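Local coordinates for protein lysozyme (Meretrix lusoria, PDB 4PJ2) that hydrolyses the beta-1,4-linkages of bacterial peptidoglycan and chitodextrins, acting as a bacteriolytic invertebrate-type lysozyme with chitinase activity, at residues Glu42-Asp47 and Asn71-Tyr76; Leu33-Phe38 and Ser54-Ala59; Arg91-Gly96 and Ile106-Arg111; Phe38-Ala43 and Tyr63-Cys68. All coordinates share one frame; numbering follows the deposited sequence.

Interaction 1. Residues Glu42-Asp47 and Asn71-Tyr76; sequences EAYWID and NYMKRY
Helix 42-47 meets the last turn of helix 62-76 with short-segment axes inclined at 71° and 9.9 Å apart at their nearest, and the CA atoms of D47 and Y72 come closest, 6.7 Å from each other. Y44 and Y72 form a face-to-face stack, the planes only 5° from parallel and the centroids 3.7 Å apart. In this stack CZ of Y44 sits 3.4 Å from CG of Y72. The other face of Y72 is covered by Y76, whose CD2 lies over the ring centre, so that Y72 is sandwiched between two tyrosines. The hydroxyl of Y44 reaches the M73 methyl and is hydrogen-bonded to H93. Polar bonds gather at D47: Y76 OH donates to D47 OD2 at 2.8 Å, coming from well above the carboxylate plane, while R75 NH1 donates to the backbone O of D47 at 3.0 Å with an N-H...O angle of 151°. The R75 guanidinium turns a face toward the D47 carboxylate, and no N-H points at it. Both carboxylate oxygens also have hydrogen bonds to the partner chain, a putative exported protein, through its A27 and S28. With Y76 OH and the A27 N-H of the partner chain as donors and the R75 charge nearby, buried D47 is probably stabilised as an anion.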
loop_
_atom_site.group_PDB
_atom_site.type_symbol
_atom_site.label_atom_id
_atom_site.label_comp_id
_atom_site.label_asym_id
_atom_site.label_seq_id
_atom_site.Cartn_x
_atom_site.Cartn_y
_atom_site.Cartn_z
ATOM N N GLU D 42 4.776 -8.830 -2.613
ATOM C CA GLU D 42 6.032 -8.540 -3.281
ATOM C C GLU D 42 6.680 -7.252 -2.759
ATOM O O GLU D 42 7.884 -7.203 -2.538
ATOM C CB GLU D 42 5.821 -8.454 -4.793
ATOM C CG GLU D 42 7.127 -8.439 -5.565
ATOM C CD GLU D 42 6.927 -8.520 -7.061
ATOM O OE1 GLU D 42 5.776 -8.369 -7.518
ATOM O OE2 GLU D 42 7.927 -8.738 -7.776
ATOM N N ALA D 43 5.880 -6.207 -2.565
ATOM C CA ALA D 43 6.404 -4.929 -2.092
ATOM C C ALA D 43 7.075 -5.078 -0.734
ATOM O O ALA D 43 8.082 -4.422 -0.435
ATOM C CB ALA D 43 5.301 -3.899 -2.012
ATOM N N TYR D 44 6.480 -5.920 0.106
ATOM C CA TYR D 44 6.984 -6.175 1.446
ATOM C C TYR D 44 8.333 -6.874 1.349
ATOM O O TYR D 44 9.296 -6.468 1.993
ATOM C CB TYR D 44 5.966 -7.003 2.212
ATOM C CG TYR D 44 6.177 -7.189 3.702
ATOM C CD1 TYR D 44 7.183 -8.009 4.185
ATOM C CD2 TYR D 44 5.296 -6.639 4.615
ATOM C CE1 TYR D 44 7.343 -8.218 5.544
ATOM C CE2 TYR D 44 5.441 -6.848 5.982
ATOM C CZ TYR D 44 6.473 -7.628 6.436
ATOM O OH TYR D 44 6.610 -7.876 7.779
ATOM N N TRP D 45 8.409 -7.896 0.502
ATOM C CA TRP D 45 9.642 -8.646 0.305
ATOM C C TRP D 45 10.765 -7.777 -0.237
ATOM O O TRP D 45 11.911 -7.888 0.200
ATOM C CB TRP D 45 9.406 -9.838 -0.628
ATOM C CG TRP D 45 10.626 -10.671 -0.826
ATOM C CD1 TRP D 45 11.168 -11.547 0.063
ATOM C CD2 TRP D 45 11.471 -10.697 -1.980
ATOM N NE1 TRP D 45 12.294 -12.126 -0.469
ATOM C CE2 TRP D 45 12.501 -11.621 -1.724
ATOM C CE3 TRP D 45 11.448 -10.036 -3.212
ATOM C CZ2 TRP D 45 13.505 -11.897 -2.653
ATOM C CZ3 TRP D 45 12.443 -10.311 -4.130
ATOM C CH2 TRP D 45 13.453 -11.238 -3.850
ATOM N N ILE D 46 10.437 -6.896 -1.171
ATOM C CA ILE D 46 11.426 -5.980 -1.722
ATOM C C ILE D 46 12.005 -5.107 -0.602
ATOM O O ILE D 46 13.220 -4.976 -0.463
ATOM C CB ILE D 46 10.818 -5.098 -2.848
ATOM C CG1 ILE D 46 10.551 -5.958 -4.089
ATOM C CG2 ILE D 46 11.723 -3.908 -3.178
ATOM C CD1 ILE D 46 9.711 -5.277 -5.164
ATOM N N ASP D 47 11.139 -4.554 0.237
ATOM C CA ASP D 47 11.587 -3.631 1.270
ATOM C C ASP D 47 12.275 -4.337 2.442
ATOM O O ASP D 47 13.053 -3.702 3.155
ATOM C CB ASP D 47 10.416 -2.824 1.806
ATOM C CG ASP D 47 9.963 -1.736 0.862
ATOM O OD1 ASP D 47 10.567 -1.522 -0.217
ATOM O OD2 ASP D 47 8.983 -1.057 1.231
ATOM N N ASN D 71 13.403 -8.107 9.255
ATOM C CA ASN D 71 14.037 -7.023 8.504
ATOM C C ASN D 71 13.077 -5.869 8.251
ATOM O O ASN D 71 13.484 -4.720 8.299
ATOM C CB ASN D 71 14.570 -7.490 7.152
ATOM C CG ASN D 71 15.757 -8.408 7.265
ATOM O OD1 ASN D 71 16.367 -8.536 8.322
ATOM N ND2 ASN D 71 16.116 -9.031 6.158
ATOM N N TYR D 72 11.813 -6.168 7.957
ATOM C CA TYR D 72 10.799 -5.147 7.747
ATOM C C TYR D 72 10.606 -4.293 8.997
ATOM O O TYR D 72 10.554 -3.061 8.920
ATOM C CB TYR D 72 9.488 -5.807 7.358
ATOM C CG TYR D 72 8.507 -4.888 6.668
ATOM C CD1 TYR D 72 7.491 -4.251 7.369
ATOM C CD2 TYR D 72 8.569 -4.690 5.295
ATOM C CE1 TYR D 72 6.569 -3.435 6.718
ATOM C CE2 TYR D 72 7.655 -3.867 4.643
ATOM C CZ TYR D 72 6.662 -3.239 5.354
ATOM O OH TYR D 72 5.741 -2.445 4.690
ATOM N N MET D 73 10.528 -4.943 10.158
ATOM C CA MET D 73 10.349 -4.214 11.394
ATOM C C MET D 73 11.600 -3.403 11.733
ATOM O O MET D 73 11.482 -2.289 12.198
ATOM C CB MET D 73 9.960 -5.168 12.548
ATOM C CG MET D 73 8.653 -5.940 12.315
ATOM S SD MET D 73 7.331 -4.871 11.744
ATOM C CE MET D 73 6.357 -6.073 10.835
ATOM N N LYS D 74 12.781 -3.970 11.499
ATOM C CA LYS D 74 14.036 -3.238 11.704
ATOM C C LYS D 74 14.079 -1.974 10.849
ATOM O O LYS D 74 14.530 -0.923 11.300
ATOM C CB LYS D 74 15.219 -4.142 11.374
ATOM C CG LYS D 74 16.584 -3.515 11.574
ATOM C CD LYS D 74 17.690 -4.553 11.403
ATOM C CE LYS D 74 19.079 -3.921 11.328
ATOM N NZ LYS D 74 20.145 -4.940 11.100
ATOM N N ARG D 75 13.601 -2.078 9.619
ATOM C CA ARG D 75 13.593 -0.941 8.716
ATOM C C ARG D 75 12.586 0.130 9.128
ATOM O O ARG D 75 12.919 1.329 9.112
ATOM C CB ARG D 75 13.305 -1.405 7.290
ATOM C CG ARG D 75 13.206 -0.269 6.288
ATOM C CD ARG D 75 13.182 -0.788 4.873
ATOM N NE ARG D 75 13.273 0.325 3.937
ATOM C CZ ARG D 75 13.640 0.204 2.670
ATOM N NH1 ARG D 75 13.898 -0.999 2.173
ATOM N NH2 ARG D 75 13.747 1.283 1.899
ATOM N N TYR D 76 11.368 -0.280 9.500
ATOM C CA TYR D 76 10.260 0.665 9.598
ATOM C C TYR D 76 9.734 0.985 10.994
ATOM O O TYR D 76 9.237 2.082 11.224
ATOM C CB TYR D 76 9.096 0.190 8.743
ATOM C CG TYR D 76 9.306 0.305 7.264
ATOM C CD1 TYR D 76 9.581 1.530 6.681
ATOM C CD2 TYR D 76 9.187 -0.809 6.441
ATOM C CE1 TYR D 76 9.711 1.646 5.318
ATOM C CE2 TYR D 76 9.326 -0.689 5.068
ATOM C CZ TYR D 76 9.593 0.544 4.522
ATOM O OH TYR D 76 9.717 0.758 3.163
#

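Interaction 2. Residues Leu33-Phe38 and Ser54-Ala59; sequences LSCGYF and SWKSCA
Apolar contacts of C35, L33, W55 and A59 form the first group between L33-F38 and S54-A59. CB of C35 abuts CB of A59 at 3.5 Å, and SG of C35 lies oblique to the W55 indole, 3.7 Å from its CZ2, a sulfur-aromatic contact. The same sulfur is held by its disulfide to C26. Two residues earlier in the strand, CB of L33 packs on CH2 of W55 at 3.6 Å, and the L33 and K56 side chains cross at about a right angle, CD1 of L33 touching CE and NZ of K56. W55 NE1 is hydrogen-bonded to I40 O, beyond the two segments. Contacts to backbone oxygens form a second group. The O of L33 lies at the indole edge near its plane, 3.3 Å from W55 CZ2, and CA of G36 directs a hydrogen at A59 O, 3.4 Å away with an angle of 156° at the hydrogen. Water supplies the third kind: water 1 donates to C35 O and to A59 O, 3.0 Å from the latter, and accepts from F38 N. No direct hydrogen bond joins the two segments, so the strand end and the short helix cohere through apolar packing and this one bridging water.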
loop_
_atom_site.group_PDB
_atom_site.type_symbol
_atom_site.label_atom_id
_atom_site.label_comp_id
_atom_site.label_asym_id
_atom_site.label_seq_id
_atom_site.Cartn_x
_atom_site.Cartn_y
_atom_site.Cartn_z
ATOM N N LEU D 33 -0.985 -10.788 -5.287
ATOM C CA LEU D 33 -0.695 -12.025 -4.579
ATOM C C LEU D 33 -0.078 -11.778 -3.205
ATOM O O LEU D 33 0.787 -10.922 -3.047
ATOM C CB LEU D 33 0.280 -12.885 -5.386
ATOM C CG LEU D 33 -0.253 -13.693 -6.564
ATOM C CD1 LEU D 33 0.898 -14.369 -7.292
ATOM C CD2 LEU D 33 -1.251 -14.726 -6.085
ATOM N N SER D 34 -0.547 -12.538 -2.219
ATOM C CA SER D 34 0.062 -12.568 -0.899
ATOM C C SER D 34 0.381 -14.023 -0.607
ATOM O O SER D 34 -0.455 -14.903 -0.849
ATOM C CB SER D 34 -0.905 -12.008 0.135
ATOM O OG SER D 34 -0.286 -11.869 1.394
ATOM N N CYS D 35 1.577 -14.282 -0.092
ATOM C CA CYS D 35 2.084 -15.641 -0.027
ATOM C C CYS D 35 2.506 -16.115 1.360
ATOM O O CYS D 35 3.106 -15.373 2.141
ATOM C CB CYS D 35 3.281 -15.782 -0.980
ATOM S SG CYS D 35 2.960 -15.297 -2.699
ATOM N N GLY D 36 2.206 -17.377 1.651
ATOM C CA GLY D 36 2.915 -18.097 2.694
ATOM C C GLY D 36 2.496 -17.866 4.124
ATOM O O GLY D 36 1.442 -17.288 4.408
ATOM N N TYR D 37 3.364 -18.333 5.019
ATOM C CA TYR D 37 3.143 -18.307 6.464
ATOM C C TYR D 37 2.702 -16.956 6.999
ATOM O O TYR D 37 1.856 -16.881 7.891
ATOM C CB TYR D 37 4.438 -18.676 7.193
ATOM C CG TYR D 37 4.875 -20.118 7.036
ATOM C CD1 TYR D 37 5.735 -20.499 6.012
ATOM C CD2 TYR D 37 4.455 -21.089 7.935
ATOM C CE1 TYR D 37 6.144 -21.820 5.878
ATOM C CE2 TYR D 37 4.863 -22.402 7.806
ATOM C CZ TYR D 37 5.705 -22.756 6.778
ATOM O OH TYR D 37 6.115 -24.060 6.653
ATOM N N PHE D 38 3.319 -15.881 6.491
ATOM C CA PHE D 38 3.084 -14.528 7.001
ATOM C C PHE D 38 2.300 -13.668 6.014
ATOM O O PHE D 38 2.101 -12.482 6.254
ATOM C CB PHE D 38 4.413 -13.852 7.380
ATOM C CG PHE D 38 5.050 -14.447 8.600
ATOM C CD1 PHE D 38 5.925 -15.518 8.494
ATOM C CD2 PHE D 38 4.727 -13.971 9.862
ATOM C CE1 PHE D 38 6.505 -16.070 9.632
ATOM C CE2 PHE D 38 5.294 -14.521 10.996
ATOM C CZ PHE D 38 6.175 -15.578 10.882
ATOM N N SER D 54 13.932 -15.454 -4.099
ATOM C CA SER D 54 12.813 -14.732 -4.691
ATOM C C SER D 54 11.706 -14.555 -3.657
ATOM O O SER D 54 11.708 -15.204 -2.611
ATOM C CB SER D 54 12.275 -15.490 -5.905
ATOM O OG SER D 54 11.712 -16.727 -5.508
ATOM N N TRP D 55 10.761 -13.674 -3.968
ATOM C CA TRP D 55 9.646 -13.382 -3.083
ATOM C C TRP D 55 8.849 -14.648 -2.720
ATOM O O TRP D 55 8.668 -14.968 -1.545
ATOM C CB TRP D 55 8.776 -12.328 -3.760
ATOM C CG TRP D 55 7.359 -12.282 -3.357
ATOM C CD1 TRP D 55 6.838 -12.384 -2.098
ATOM C CD2 TRP D 55 6.257 -12.108 -4.236
ATOM N NE1 TRP D 55 5.468 -12.283 -2.148
ATOM C CE2 TRP D 55 5.089 -12.114 -3.454
ATOM C CE3 TRP D 55 6.144 -11.940 -5.617
ATOM C CZ2 TRP D 55 3.822 -11.960 -4.008
ATOM C CZ3 TRP D 55 4.891 -11.795 -6.164
ATOM C CH2 TRP D 55 3.744 -11.803 -5.361
ATOM N N LYS D 56 8.380 -15.379 -3.724
ATOM C CA LYS D 56 7.500 -16.520 -3.465
ATOM C C LYS D 56 8.219 -17.670 -2.764
ATOM O O LYS D 56 7.637 -18.348 -1.913
ATOM C CB LYS D 56 6.846 -16.989 -4.760
ATOM C CG LYS D 56 5.921 -15.943 -5.344
ATOM C CD LYS D 56 5.336 -16.378 -6.670
ATOM C CE LYS D 56 4.398 -15.321 -7.229
ATOM N NZ LYS D 56 3.963 -15.634 -8.611
ATOM N N SER D 57 9.480 -17.890 -3.111
ATOM C CA SER D 57 10.249 -18.928 -2.444
ATOM C C SER D 57 10.534 -18.551 -0.991
ATOM O O SER D 57 10.467 -19.399 -0.108
ATOM C CB SER D 57 11.545 -19.229 -3.199
ATOM O OG SER D 57 12.376 -18.094 -3.301
ATOM N N CYS D 58 10.829 -17.283 -0.737
ATOM C CA CYS D 58 11.085 -16.833 0.621
ATOM C C CYS D 58 9.822 -16.970 1.463
ATOM O O CYS D 58 9.864 -17.451 2.600
ATOM C CB CYS D 58 11.553 -15.378 0.606
ATOM S SG CYS D 58 12.026 -14.760 2.207
ATOM N N ALA D 59 8.695 -16.553 0.886
ATOM C CA ALA D 59 7.426 -16.545 1.602
ATOM C C ALA D 59 6.998 -17.958 2.024
ATOM O O ALA D 59 6.295 -18.125 3.022
ATOM C CB ALA D 59 6.351 -15.890 0.753
HETATM O O HOH W 1 5.048 -15.781 4.309
#

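Interaction 3. Residues Arg91-Gly96 and Ile106-Arg111; sequences REHNGG and IGYWNR
N94 and Y108 both hold CG anti to the backbone N, chi1 -176° and 178°, and each CG is thereby directed into the interface, where the amide lies over a face of the Y108 ring; R91 reaches the second helix instead with a chain bent at chi3. The N94 amide is stacked on the ring, the two planes 10° apart and the side chains running past each other in opposite directions. CB of N94 stands over the ring centre, 3.5 Å from the centroid, a CH-pi contact, while N94 ND2 comes within 3.3 Å of Y108 CD2 and N94 OD1 within 3.4 Å of Y108 CB. The amide atoms find their hydrogen bonds in the partner chain, a putative exported protein: OD1 with its Y89 and ND2 with its S86. Away from this stack, CG of R91 packs against CB of W109 at 3.9 Å, and CG1 of I106 lies over one face of the guanidinium, toward its rim, 3.6 Å from R91 NH2. That guanidinium is fixed by bonds from NE to T105 and from NH2 to K102 O. At the edge of the H93 ring, near its plane, Y108 OH is 4.1 Å from CD2, and the hydroxyl is hydrogen-bonded to E18. E18 is the predicted proton donor and H93 a substrate-binding residue; this helix pair is consistent with a wall of the lysozyme active-site cleft, in which Y108 OH probably helps to position E18.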
loop_
_atom_site.group_PDB
_atom_site.type_symbol
_atom_site.label_atom_id
_atom_site.label_comp_id
_atom_site.label_asym_id
_atom_site.label_seq_id
_atom_site.Cartn_x
_atom_site.Cartn_y
_atom_site.Cartn_z
ATOM N N ARG D 91 0.796 -4.685 14.015
ATOM C CA ARG D 91 0.095 -3.639 13.273
ATOM C C ARG D 91 0.895 -3.142 12.045
ATOM O O ARG D 91 0.305 -2.822 11.028
ATOM C CB ARG D 91 -0.331 -2.488 14.193
ATOM C CG ARG D 91 -1.390 -2.920 15.223
ATOM C CD ARG D 91 -1.814 -1.801 16.160
ATOM N NE ARG D 91 -2.484 -0.702 15.474
ATOM C CZ ARG D 91 -2.729 0.488 16.013
ATOM N NH1 ARG D 91 -2.353 0.755 17.264
ATOM N NH2 ARG D 91 -3.326 1.423 15.288
ATOM N N GLU D 92 2.225 -3.125 12.136
ATOM C CA GLU D 92 3.065 -2.863 10.960
ATOM C C GLU D 92 2.917 -3.969 9.937
ATOM O O GLU D 92 2.828 -3.738 8.753
ATOM C CB GLU D 92 4.543 -2.775 11.363
ATOM C CG GLU D 92 4.891 -1.605 12.266
ATOM C CD GLU D 92 4.844 -0.304 11.547
ATOM O OE1 GLU D 92 5.909 0.090 11.010
ATOM O OE2 GLU D 92 3.789 0.341 11.552
ATOM N N HIS D 93 2.881 -5.199 10.427
ATOM C CA HIS D 93 2.774 -6.303 9.512
ATOM C C HIS D 93 1.473 -6.262 8.713
ATOM O O HIS D 93 1.478 -6.499 7.518
ATOM C CB HIS D 93 2.863 -7.620 10.249
ATOM C CG HIS D 93 2.999 -8.751 9.310
ATOM N ND1 HIS D 93 4.141 -8.956 8.573
ATOM C CD2 HIS D 93 2.115 -9.697 8.906
ATOM C CE1 HIS D 93 3.972 -9.992 7.777
ATOM N NE2 HIS D 93 2.749 -10.460 7.961
ATOM N N ASN D 94 0.390 -5.908 9.393
ATOM C CA ASN D 94 -0.929 -5.855 8.771
ATOM C C ASN D 94 -1.137 -4.589 7.946
ATOM O O ASN D 94 -1.830 -4.621 6.940
ATOM C CB ASN D 94 -1.991 -5.939 9.874
ATOM C CG ASN D 94 -3.406 -5.980 9.325
ATOM O OD1 ASN D 94 -4.242 -5.166 9.693
ATOM N ND2 ASN D 94 -3.660 -6.911 8.431
ATOM N N GLY D 95 -0.519 -3.488 8.387
ATOM C CA GLY D 95 -0.820 -2.179 7.829
ATOM C C GLY D 95 0.281 -1.448 7.095
ATOM O O GLY D 95 0.034 -0.346 6.631
ATOM N N GLY D 96 1.472 -2.035 6.982
ATOM C CA GLY D 96 2.587 -1.358 6.319
ATOM C C GLY D 96 3.408 -0.490 7.253
ATOM O O GLY D 96 3.274 -0.578 8.466
ATOM N N ILE D 106 -6.312 -1.784 14.051
ATOM C CA ILE D 106 -6.706 -1.961 15.460
ATOM C C ILE D 106 -7.466 -3.261 15.671
ATOM O O ILE D 106 -7.189 -3.976 16.620
ATOM C CB ILE D 106 -7.549 -0.774 15.984
ATOM C CG1 ILE D 106 -6.668 0.469 16.112
ATOM C CG2 ILE D 106 -8.210 -1.107 17.347
ATOM C CD1 ILE D 106 -7.438 1.730 16.428
ATOM N N GLY D 107 -8.422 -3.561 14.791
ATOM C CA GLY D 107 -9.173 -4.802 14.893
ATOM C C GLY D 107 -8.258 -6.000 14.758
ATOM O O GLY D 107 -8.381 -6.970 15.510
ATOM N N TYR D 108 -7.301 -5.908 13.834
ATOM C CA TYR D 108 -6.329 -6.987 13.623
ATOM C C TYR D 108 -5.608 -7.318 14.935
ATOM O O TYR D 108 -5.497 -8.484 15.311
ATOM C CB TYR D 108 -5.301 -6.561 12.563
ATOM C CG TYR D 108 -4.211 -7.565 12.270
ATOM C CD1 TYR D 108 -3.018 -7.558 12.997
ATOM C CD2 TYR D 108 -4.322 -8.459 11.227
ATOM C CE1 TYR D 108 -2.009 -8.447 12.718
ATOM C CE2 TYR D 108 -3.315 -9.350 10.933
ATOM C CZ TYR D 108 -2.144 -9.330 11.690
ATOM O OH TYR D 108 -1.106 -10.183 11.402
ATOM N N TRP D 109 -5.107 -6.288 15.621
ATOM C CA TRP D 109 -4.407 -6.472 16.892
ATOM C C TRP D 109 -5.346 -7.002 17.989
ATOM O O TRP D 109 -4.967 -7.884 18.752
ATOM C CB TRP D 109 -3.766 -5.154 17.329
ATOM C CG TRP D 109 -3.208 -5.183 18.721
ATOM C CD1 TRP D 109 -3.545 -4.353 19.744
ATOM C CD2 TRP D 109 -2.201 -6.070 19.237
ATOM N NE1 TRP D 109 -2.816 -4.663 20.868
ATOM C CE2 TRP D 109 -1.988 -5.718 20.585
ATOM C CE3 TRP D 109 -1.461 -7.128 18.689
ATOM C CZ2 TRP D 109 -1.062 -6.382 21.397
ATOM C CZ3 TRP D 109 -0.551 -7.784 19.498
ATOM C CH2 TRP D 109 -0.366 -7.416 20.836
ATOM N N ASN D 110 -6.574 -6.474 18.056
ATOM C CA ASN D 110 -7.554 -6.927 19.036
ATOM C C ASN D 110 -7.849 -8.396 18.820
ATOM O O ASN D 110 -7.964 -9.161 19.784
ATOM C CB ASN D 110 -8.843 -6.109 18.909
ATOM C CG ASN D 110 -8.717 -4.724 19.520
ATOM O OD1 ASN D 110 -7.782 -4.450 20.268
ATOM N ND2 ASN D 110 -9.673 -3.850 19.218
ATOM N N ARG D 111 -8.001 -8.793 17.568
ATOM C CA ARG D 111 -8.333 -10.168 17.244
ATOM C C ARG D 111 -7.140 -11.102 17.421
ATOM O O ARG D 111 -7.309 -12.223 17.930
ATOM C CB ARG D 111 -8.939 -10.283 15.834
ATOM C CG ARG D 111 -10.304 -9.625 15.667
ATOM C CD ARG D 111 -11.006 -10.102 14.391
ATOM N NE ARG D 111 -10.106 -10.119 13.240
ATOM C CZ ARG D 111 -9.799 -9.056 12.505
ATOM N NH1 ARG D 111 -10.321 -7.865 12.787
ATOM N NH2 ARG D 111 -8.969 -9.188 11.480
#

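Interaction 4. Residues Phe38-Ala43 and Tyr63-Cys68; sequences FQIKEA and YCASLC
The F38 ring is approached obliquely by two neighbours on helix 62-76: A65 CB is 3.8 Å from F38 CD1, and S66 CB is at the same distance from F38 CE1. S66 meets the ring through CB and its backbone N; its OG is hydrogen-bonded to S62 O. Beside the phenyl group, I40 inserts its CD1 among backbone and sulfur atoms, 3.6 Å from A65 O and 4.0 Å from C68 SG. The A65 methyl touches both F38 CD1 and I40 CD1. C68 is tied by its disulfide to C48, just past helix 42-47. In the fold, the hairpin strand 40-41, entered through a G1 beta bulge at Q39 and I40 opposite C35, places I40, with F38 just before it, against helix 62-76. I14 and C15 of helix 8-19 pack against F38. On I40 lies W45 of helix 42-47.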
loop_
_atom_site.group_PDB
_atom_site.type_symbol
_atom_site.label_atom_id
_atom_site.label_comp_id
_atom_site.label_asym_id
_atom_site.label_seq_id
_atom_site.Cartn_x
_atom_site.Cartn_y
_atom_site.Cartn_z
ATOM N N PHE D 38 3.319 -15.881 6.491
ATOM C CA PHE D 38 3.084 -14.528 7.001
ATOM C C PHE D 38 2.300 -13.668 6.014
ATOM O O PHE D 38 2.101 -12.482 6.254
ATOM C CB PHE D 38 4.413 -13.852 7.380
ATOM C CG PHE D 38 5.050 -14.447 8.600
ATOM C CD1 PHE D 38 5.925 -15.518 8.494
ATOM C CD2 PHE D 38 4.727 -13.971 9.862
ATOM C CE1 PHE D 38 6.505 -16.070 9.632
ATOM C CE2 PHE D 38 5.294 -14.521 10.996
ATOM C CZ PHE D 38 6.175 -15.578 10.882
ATOM N N GLN D 39 1.843 -14.261 4.908
ATOM C CA GLN D 39 1.051 -13.544 3.899
ATOM C C GLN D 39 1.771 -12.258 3.448
ATOM O O GLN D 39 1.249 -11.145 3.552
ATOM C CB GLN D 39 -0.341 -13.252 4.445
ATOM C CG GLN D 39 -1.192 -14.512 4.568
ATOM C CD GLN D 39 -1.546 -15.077 3.210
ATOM O OE1 GLN D 39 -2.411 -14.541 2.516
ATOM N NE2 GLN D 39 -0.854 -16.131 2.804
ATOM N N ILE D 40 2.966 -12.470 2.917
ATOM C CA ILE D 40 3.855 -11.402 2.461
ATOM C C ILE D 40 3.610 -11.130 0.985
ATOM O O ILE D 40 3.521 -12.066 0.181
ATOM C CB ILE D 40 5.331 -11.832 2.680
ATOM C CG1 ILE D 40 5.659 -11.784 4.171
ATOM C CG2 ILE D 40 6.301 -10.948 1.892
ATOM C CD1 ILE D 40 6.978 -12.447 4.531
ATOM N N LYS D 41 3.484 -9.851 0.634
ATOM C CA LYS D 41 3.355 -9.452 -0.759
ATOM C C LYS D 41 4.704 -8.999 -1.304
ATOM O O LYS D 41 5.667 -8.815 -0.559
ATOM C CB LYS D 41 2.313 -8.341 -0.903
ATOM C CG LYS D 41 0.929 -8.796 -0.484
ATOM C CD LYS D 41 -0.144 -7.750 -0.690
ATOM C CE LYS D 41 0.121 -6.552 0.212
ATOM N NZ LYS D 41 -1.025 -5.624 0.294
ATOM N N GLU D 42 4.776 -8.830 -2.613
ATOM C CA GLU D 42 6.032 -8.540 -3.281
ATOM C C GLU D 42 6.680 -7.252 -2.759
ATOM O O GLU D 42 7.884 -7.203 -2.538
ATOM C CB GLU D 42 5.821 -8.454 -4.793
ATOM C CG GLU D 42 7.127 -8.439 -5.565
ATOM C CD GLU D 42 6.927 -8.520 -7.061
ATOM O OE1 GLU D 42 5.776 -8.369 -7.518
ATOM O OE2 GLU D 42 7.927 -8.738 -7.776
ATOM N N ALA D 43 5.880 -6.207 -2.565
ATOM C CA ALA D 43 6.404 -4.929 -2.092
ATOM C C ALA D 43 7.075 -5.078 -0.734
ATOM O O ALA D 43 8.082 -4.422 -0.435
ATOM C CB ALA D 43 5.301 -3.899 -2.012
ATOM N N TYR D 63 11.517 -19.844 7.953
ATOM C CA TYR D 63 12.704 -19.079 8.298
ATOM C C TYR D 63 12.858 -17.824 7.445
ATOM O O TYR D 63 12.985 -16.721 7.977
ATOM C CB TYR D 63 13.971 -19.930 8.173
ATOM C CG TYR D 63 15.204 -19.110 8.447
ATOM C CD1 TYR D 63 15.573 -18.798 9.746
ATOM C CD2 TYR D 63 15.971 -18.600 7.404
ATOM C CE1 TYR D 63 16.686 -18.026 10.005
ATOM C CE2 TYR D 63 17.086 -17.823 7.652
ATOM C CZ TYR D 63 17.439 -17.540 8.955
ATOM O OH TYR D 63 18.551 -16.772 9.211
ATOM N N CYS D 64 12.874 -17.979 6.128
ATOM C CA CYS D 64 13.076 -16.820 5.271
ATOM C C CYS D 64 11.962 -15.802 5.451
ATOM O O CYS D 64 12.224 -14.597 5.517
ATOM C CB CYS D 64 13.167 -17.219 3.805
ATOM S SG CYS D 64 13.683 -15.868 2.754
ATOM N N ALA D 65 10.718 -16.274 5.521
ATOM C CA ALA D 65 9.579 -15.367 5.674
ATOM C C ALA D 65 9.683 -14.590 6.982
ATOM O O ALA D 65 9.469 -13.379 7.009
ATOM C CB ALA D 65 8.255 -16.124 5.598
ATOM N N SER D 66 10.024 -15.274 8.066
ATOM C CA SER D 66 10.156 -14.582 9.347
ATOM C C SER D 66 11.374 -13.653 9.379
ATOM O O SER D 66 11.329 -12.614 10.026
ATOM C CB SER D 66 10.170 -15.562 10.533
ATOM O OG SER D 66 11.290 -16.441 10.521
ATOM N N LEU D 67 12.439 -14.006 8.658
ATOM C CA LEU D 67 13.579 -13.103 8.508
ATOM C C LEU D 67 13.114 -11.832 7.814
ATOM O O LEU D 67 13.511 -10.727 8.176
ATOM C CB LEU D 67 14.700 -13.747 7.686
ATOM C CG LEU D 67 15.907 -12.841 7.411
ATOM C CD1 LEU D 67 16.551 -12.371 8.705
ATOM C CD2 LEU D 67 16.933 -13.539 6.533
ATOM N N CYS D 68 12.269 -11.994 6.808
ATOM C CA CYS D 68 11.728 -10.853 6.101
ATOM C C CYS D 68 10.948 -9.957 7.064
ATOM O O CYS D 68 11.138 -8.743 7.069
ATOM C CB CYS D 68 10.851 -11.347 4.949
ATOM S SG CYS D 68 10.147 -10.024 3.932
#

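Interactions 2 and 4 share F38 and join one sheet: C35 N probably bonds I40 O at 3.0 Å, and the disulfide C58-C64 ties their helices together. Interaction 4 continues into interaction 1 along helices 42-47 and 62-76, the centres 8 Å apart, with Y44 CD1 resting 3.6 Å from C68 SG. Interaction 3 lies farther off, yet H93 bridges all of them: its ND1 lies 2.8 Å from Y44 OH and its NE2 2.7 Å from F38 O, both probable hydrogen bonds. The Y44 side chain is about 8 Å from that of E18, the predicted proton donor, consistent with a substrate cleft, which the partner chain, a putative exported protein, contacts through residues of interactions 1, 3 and 4.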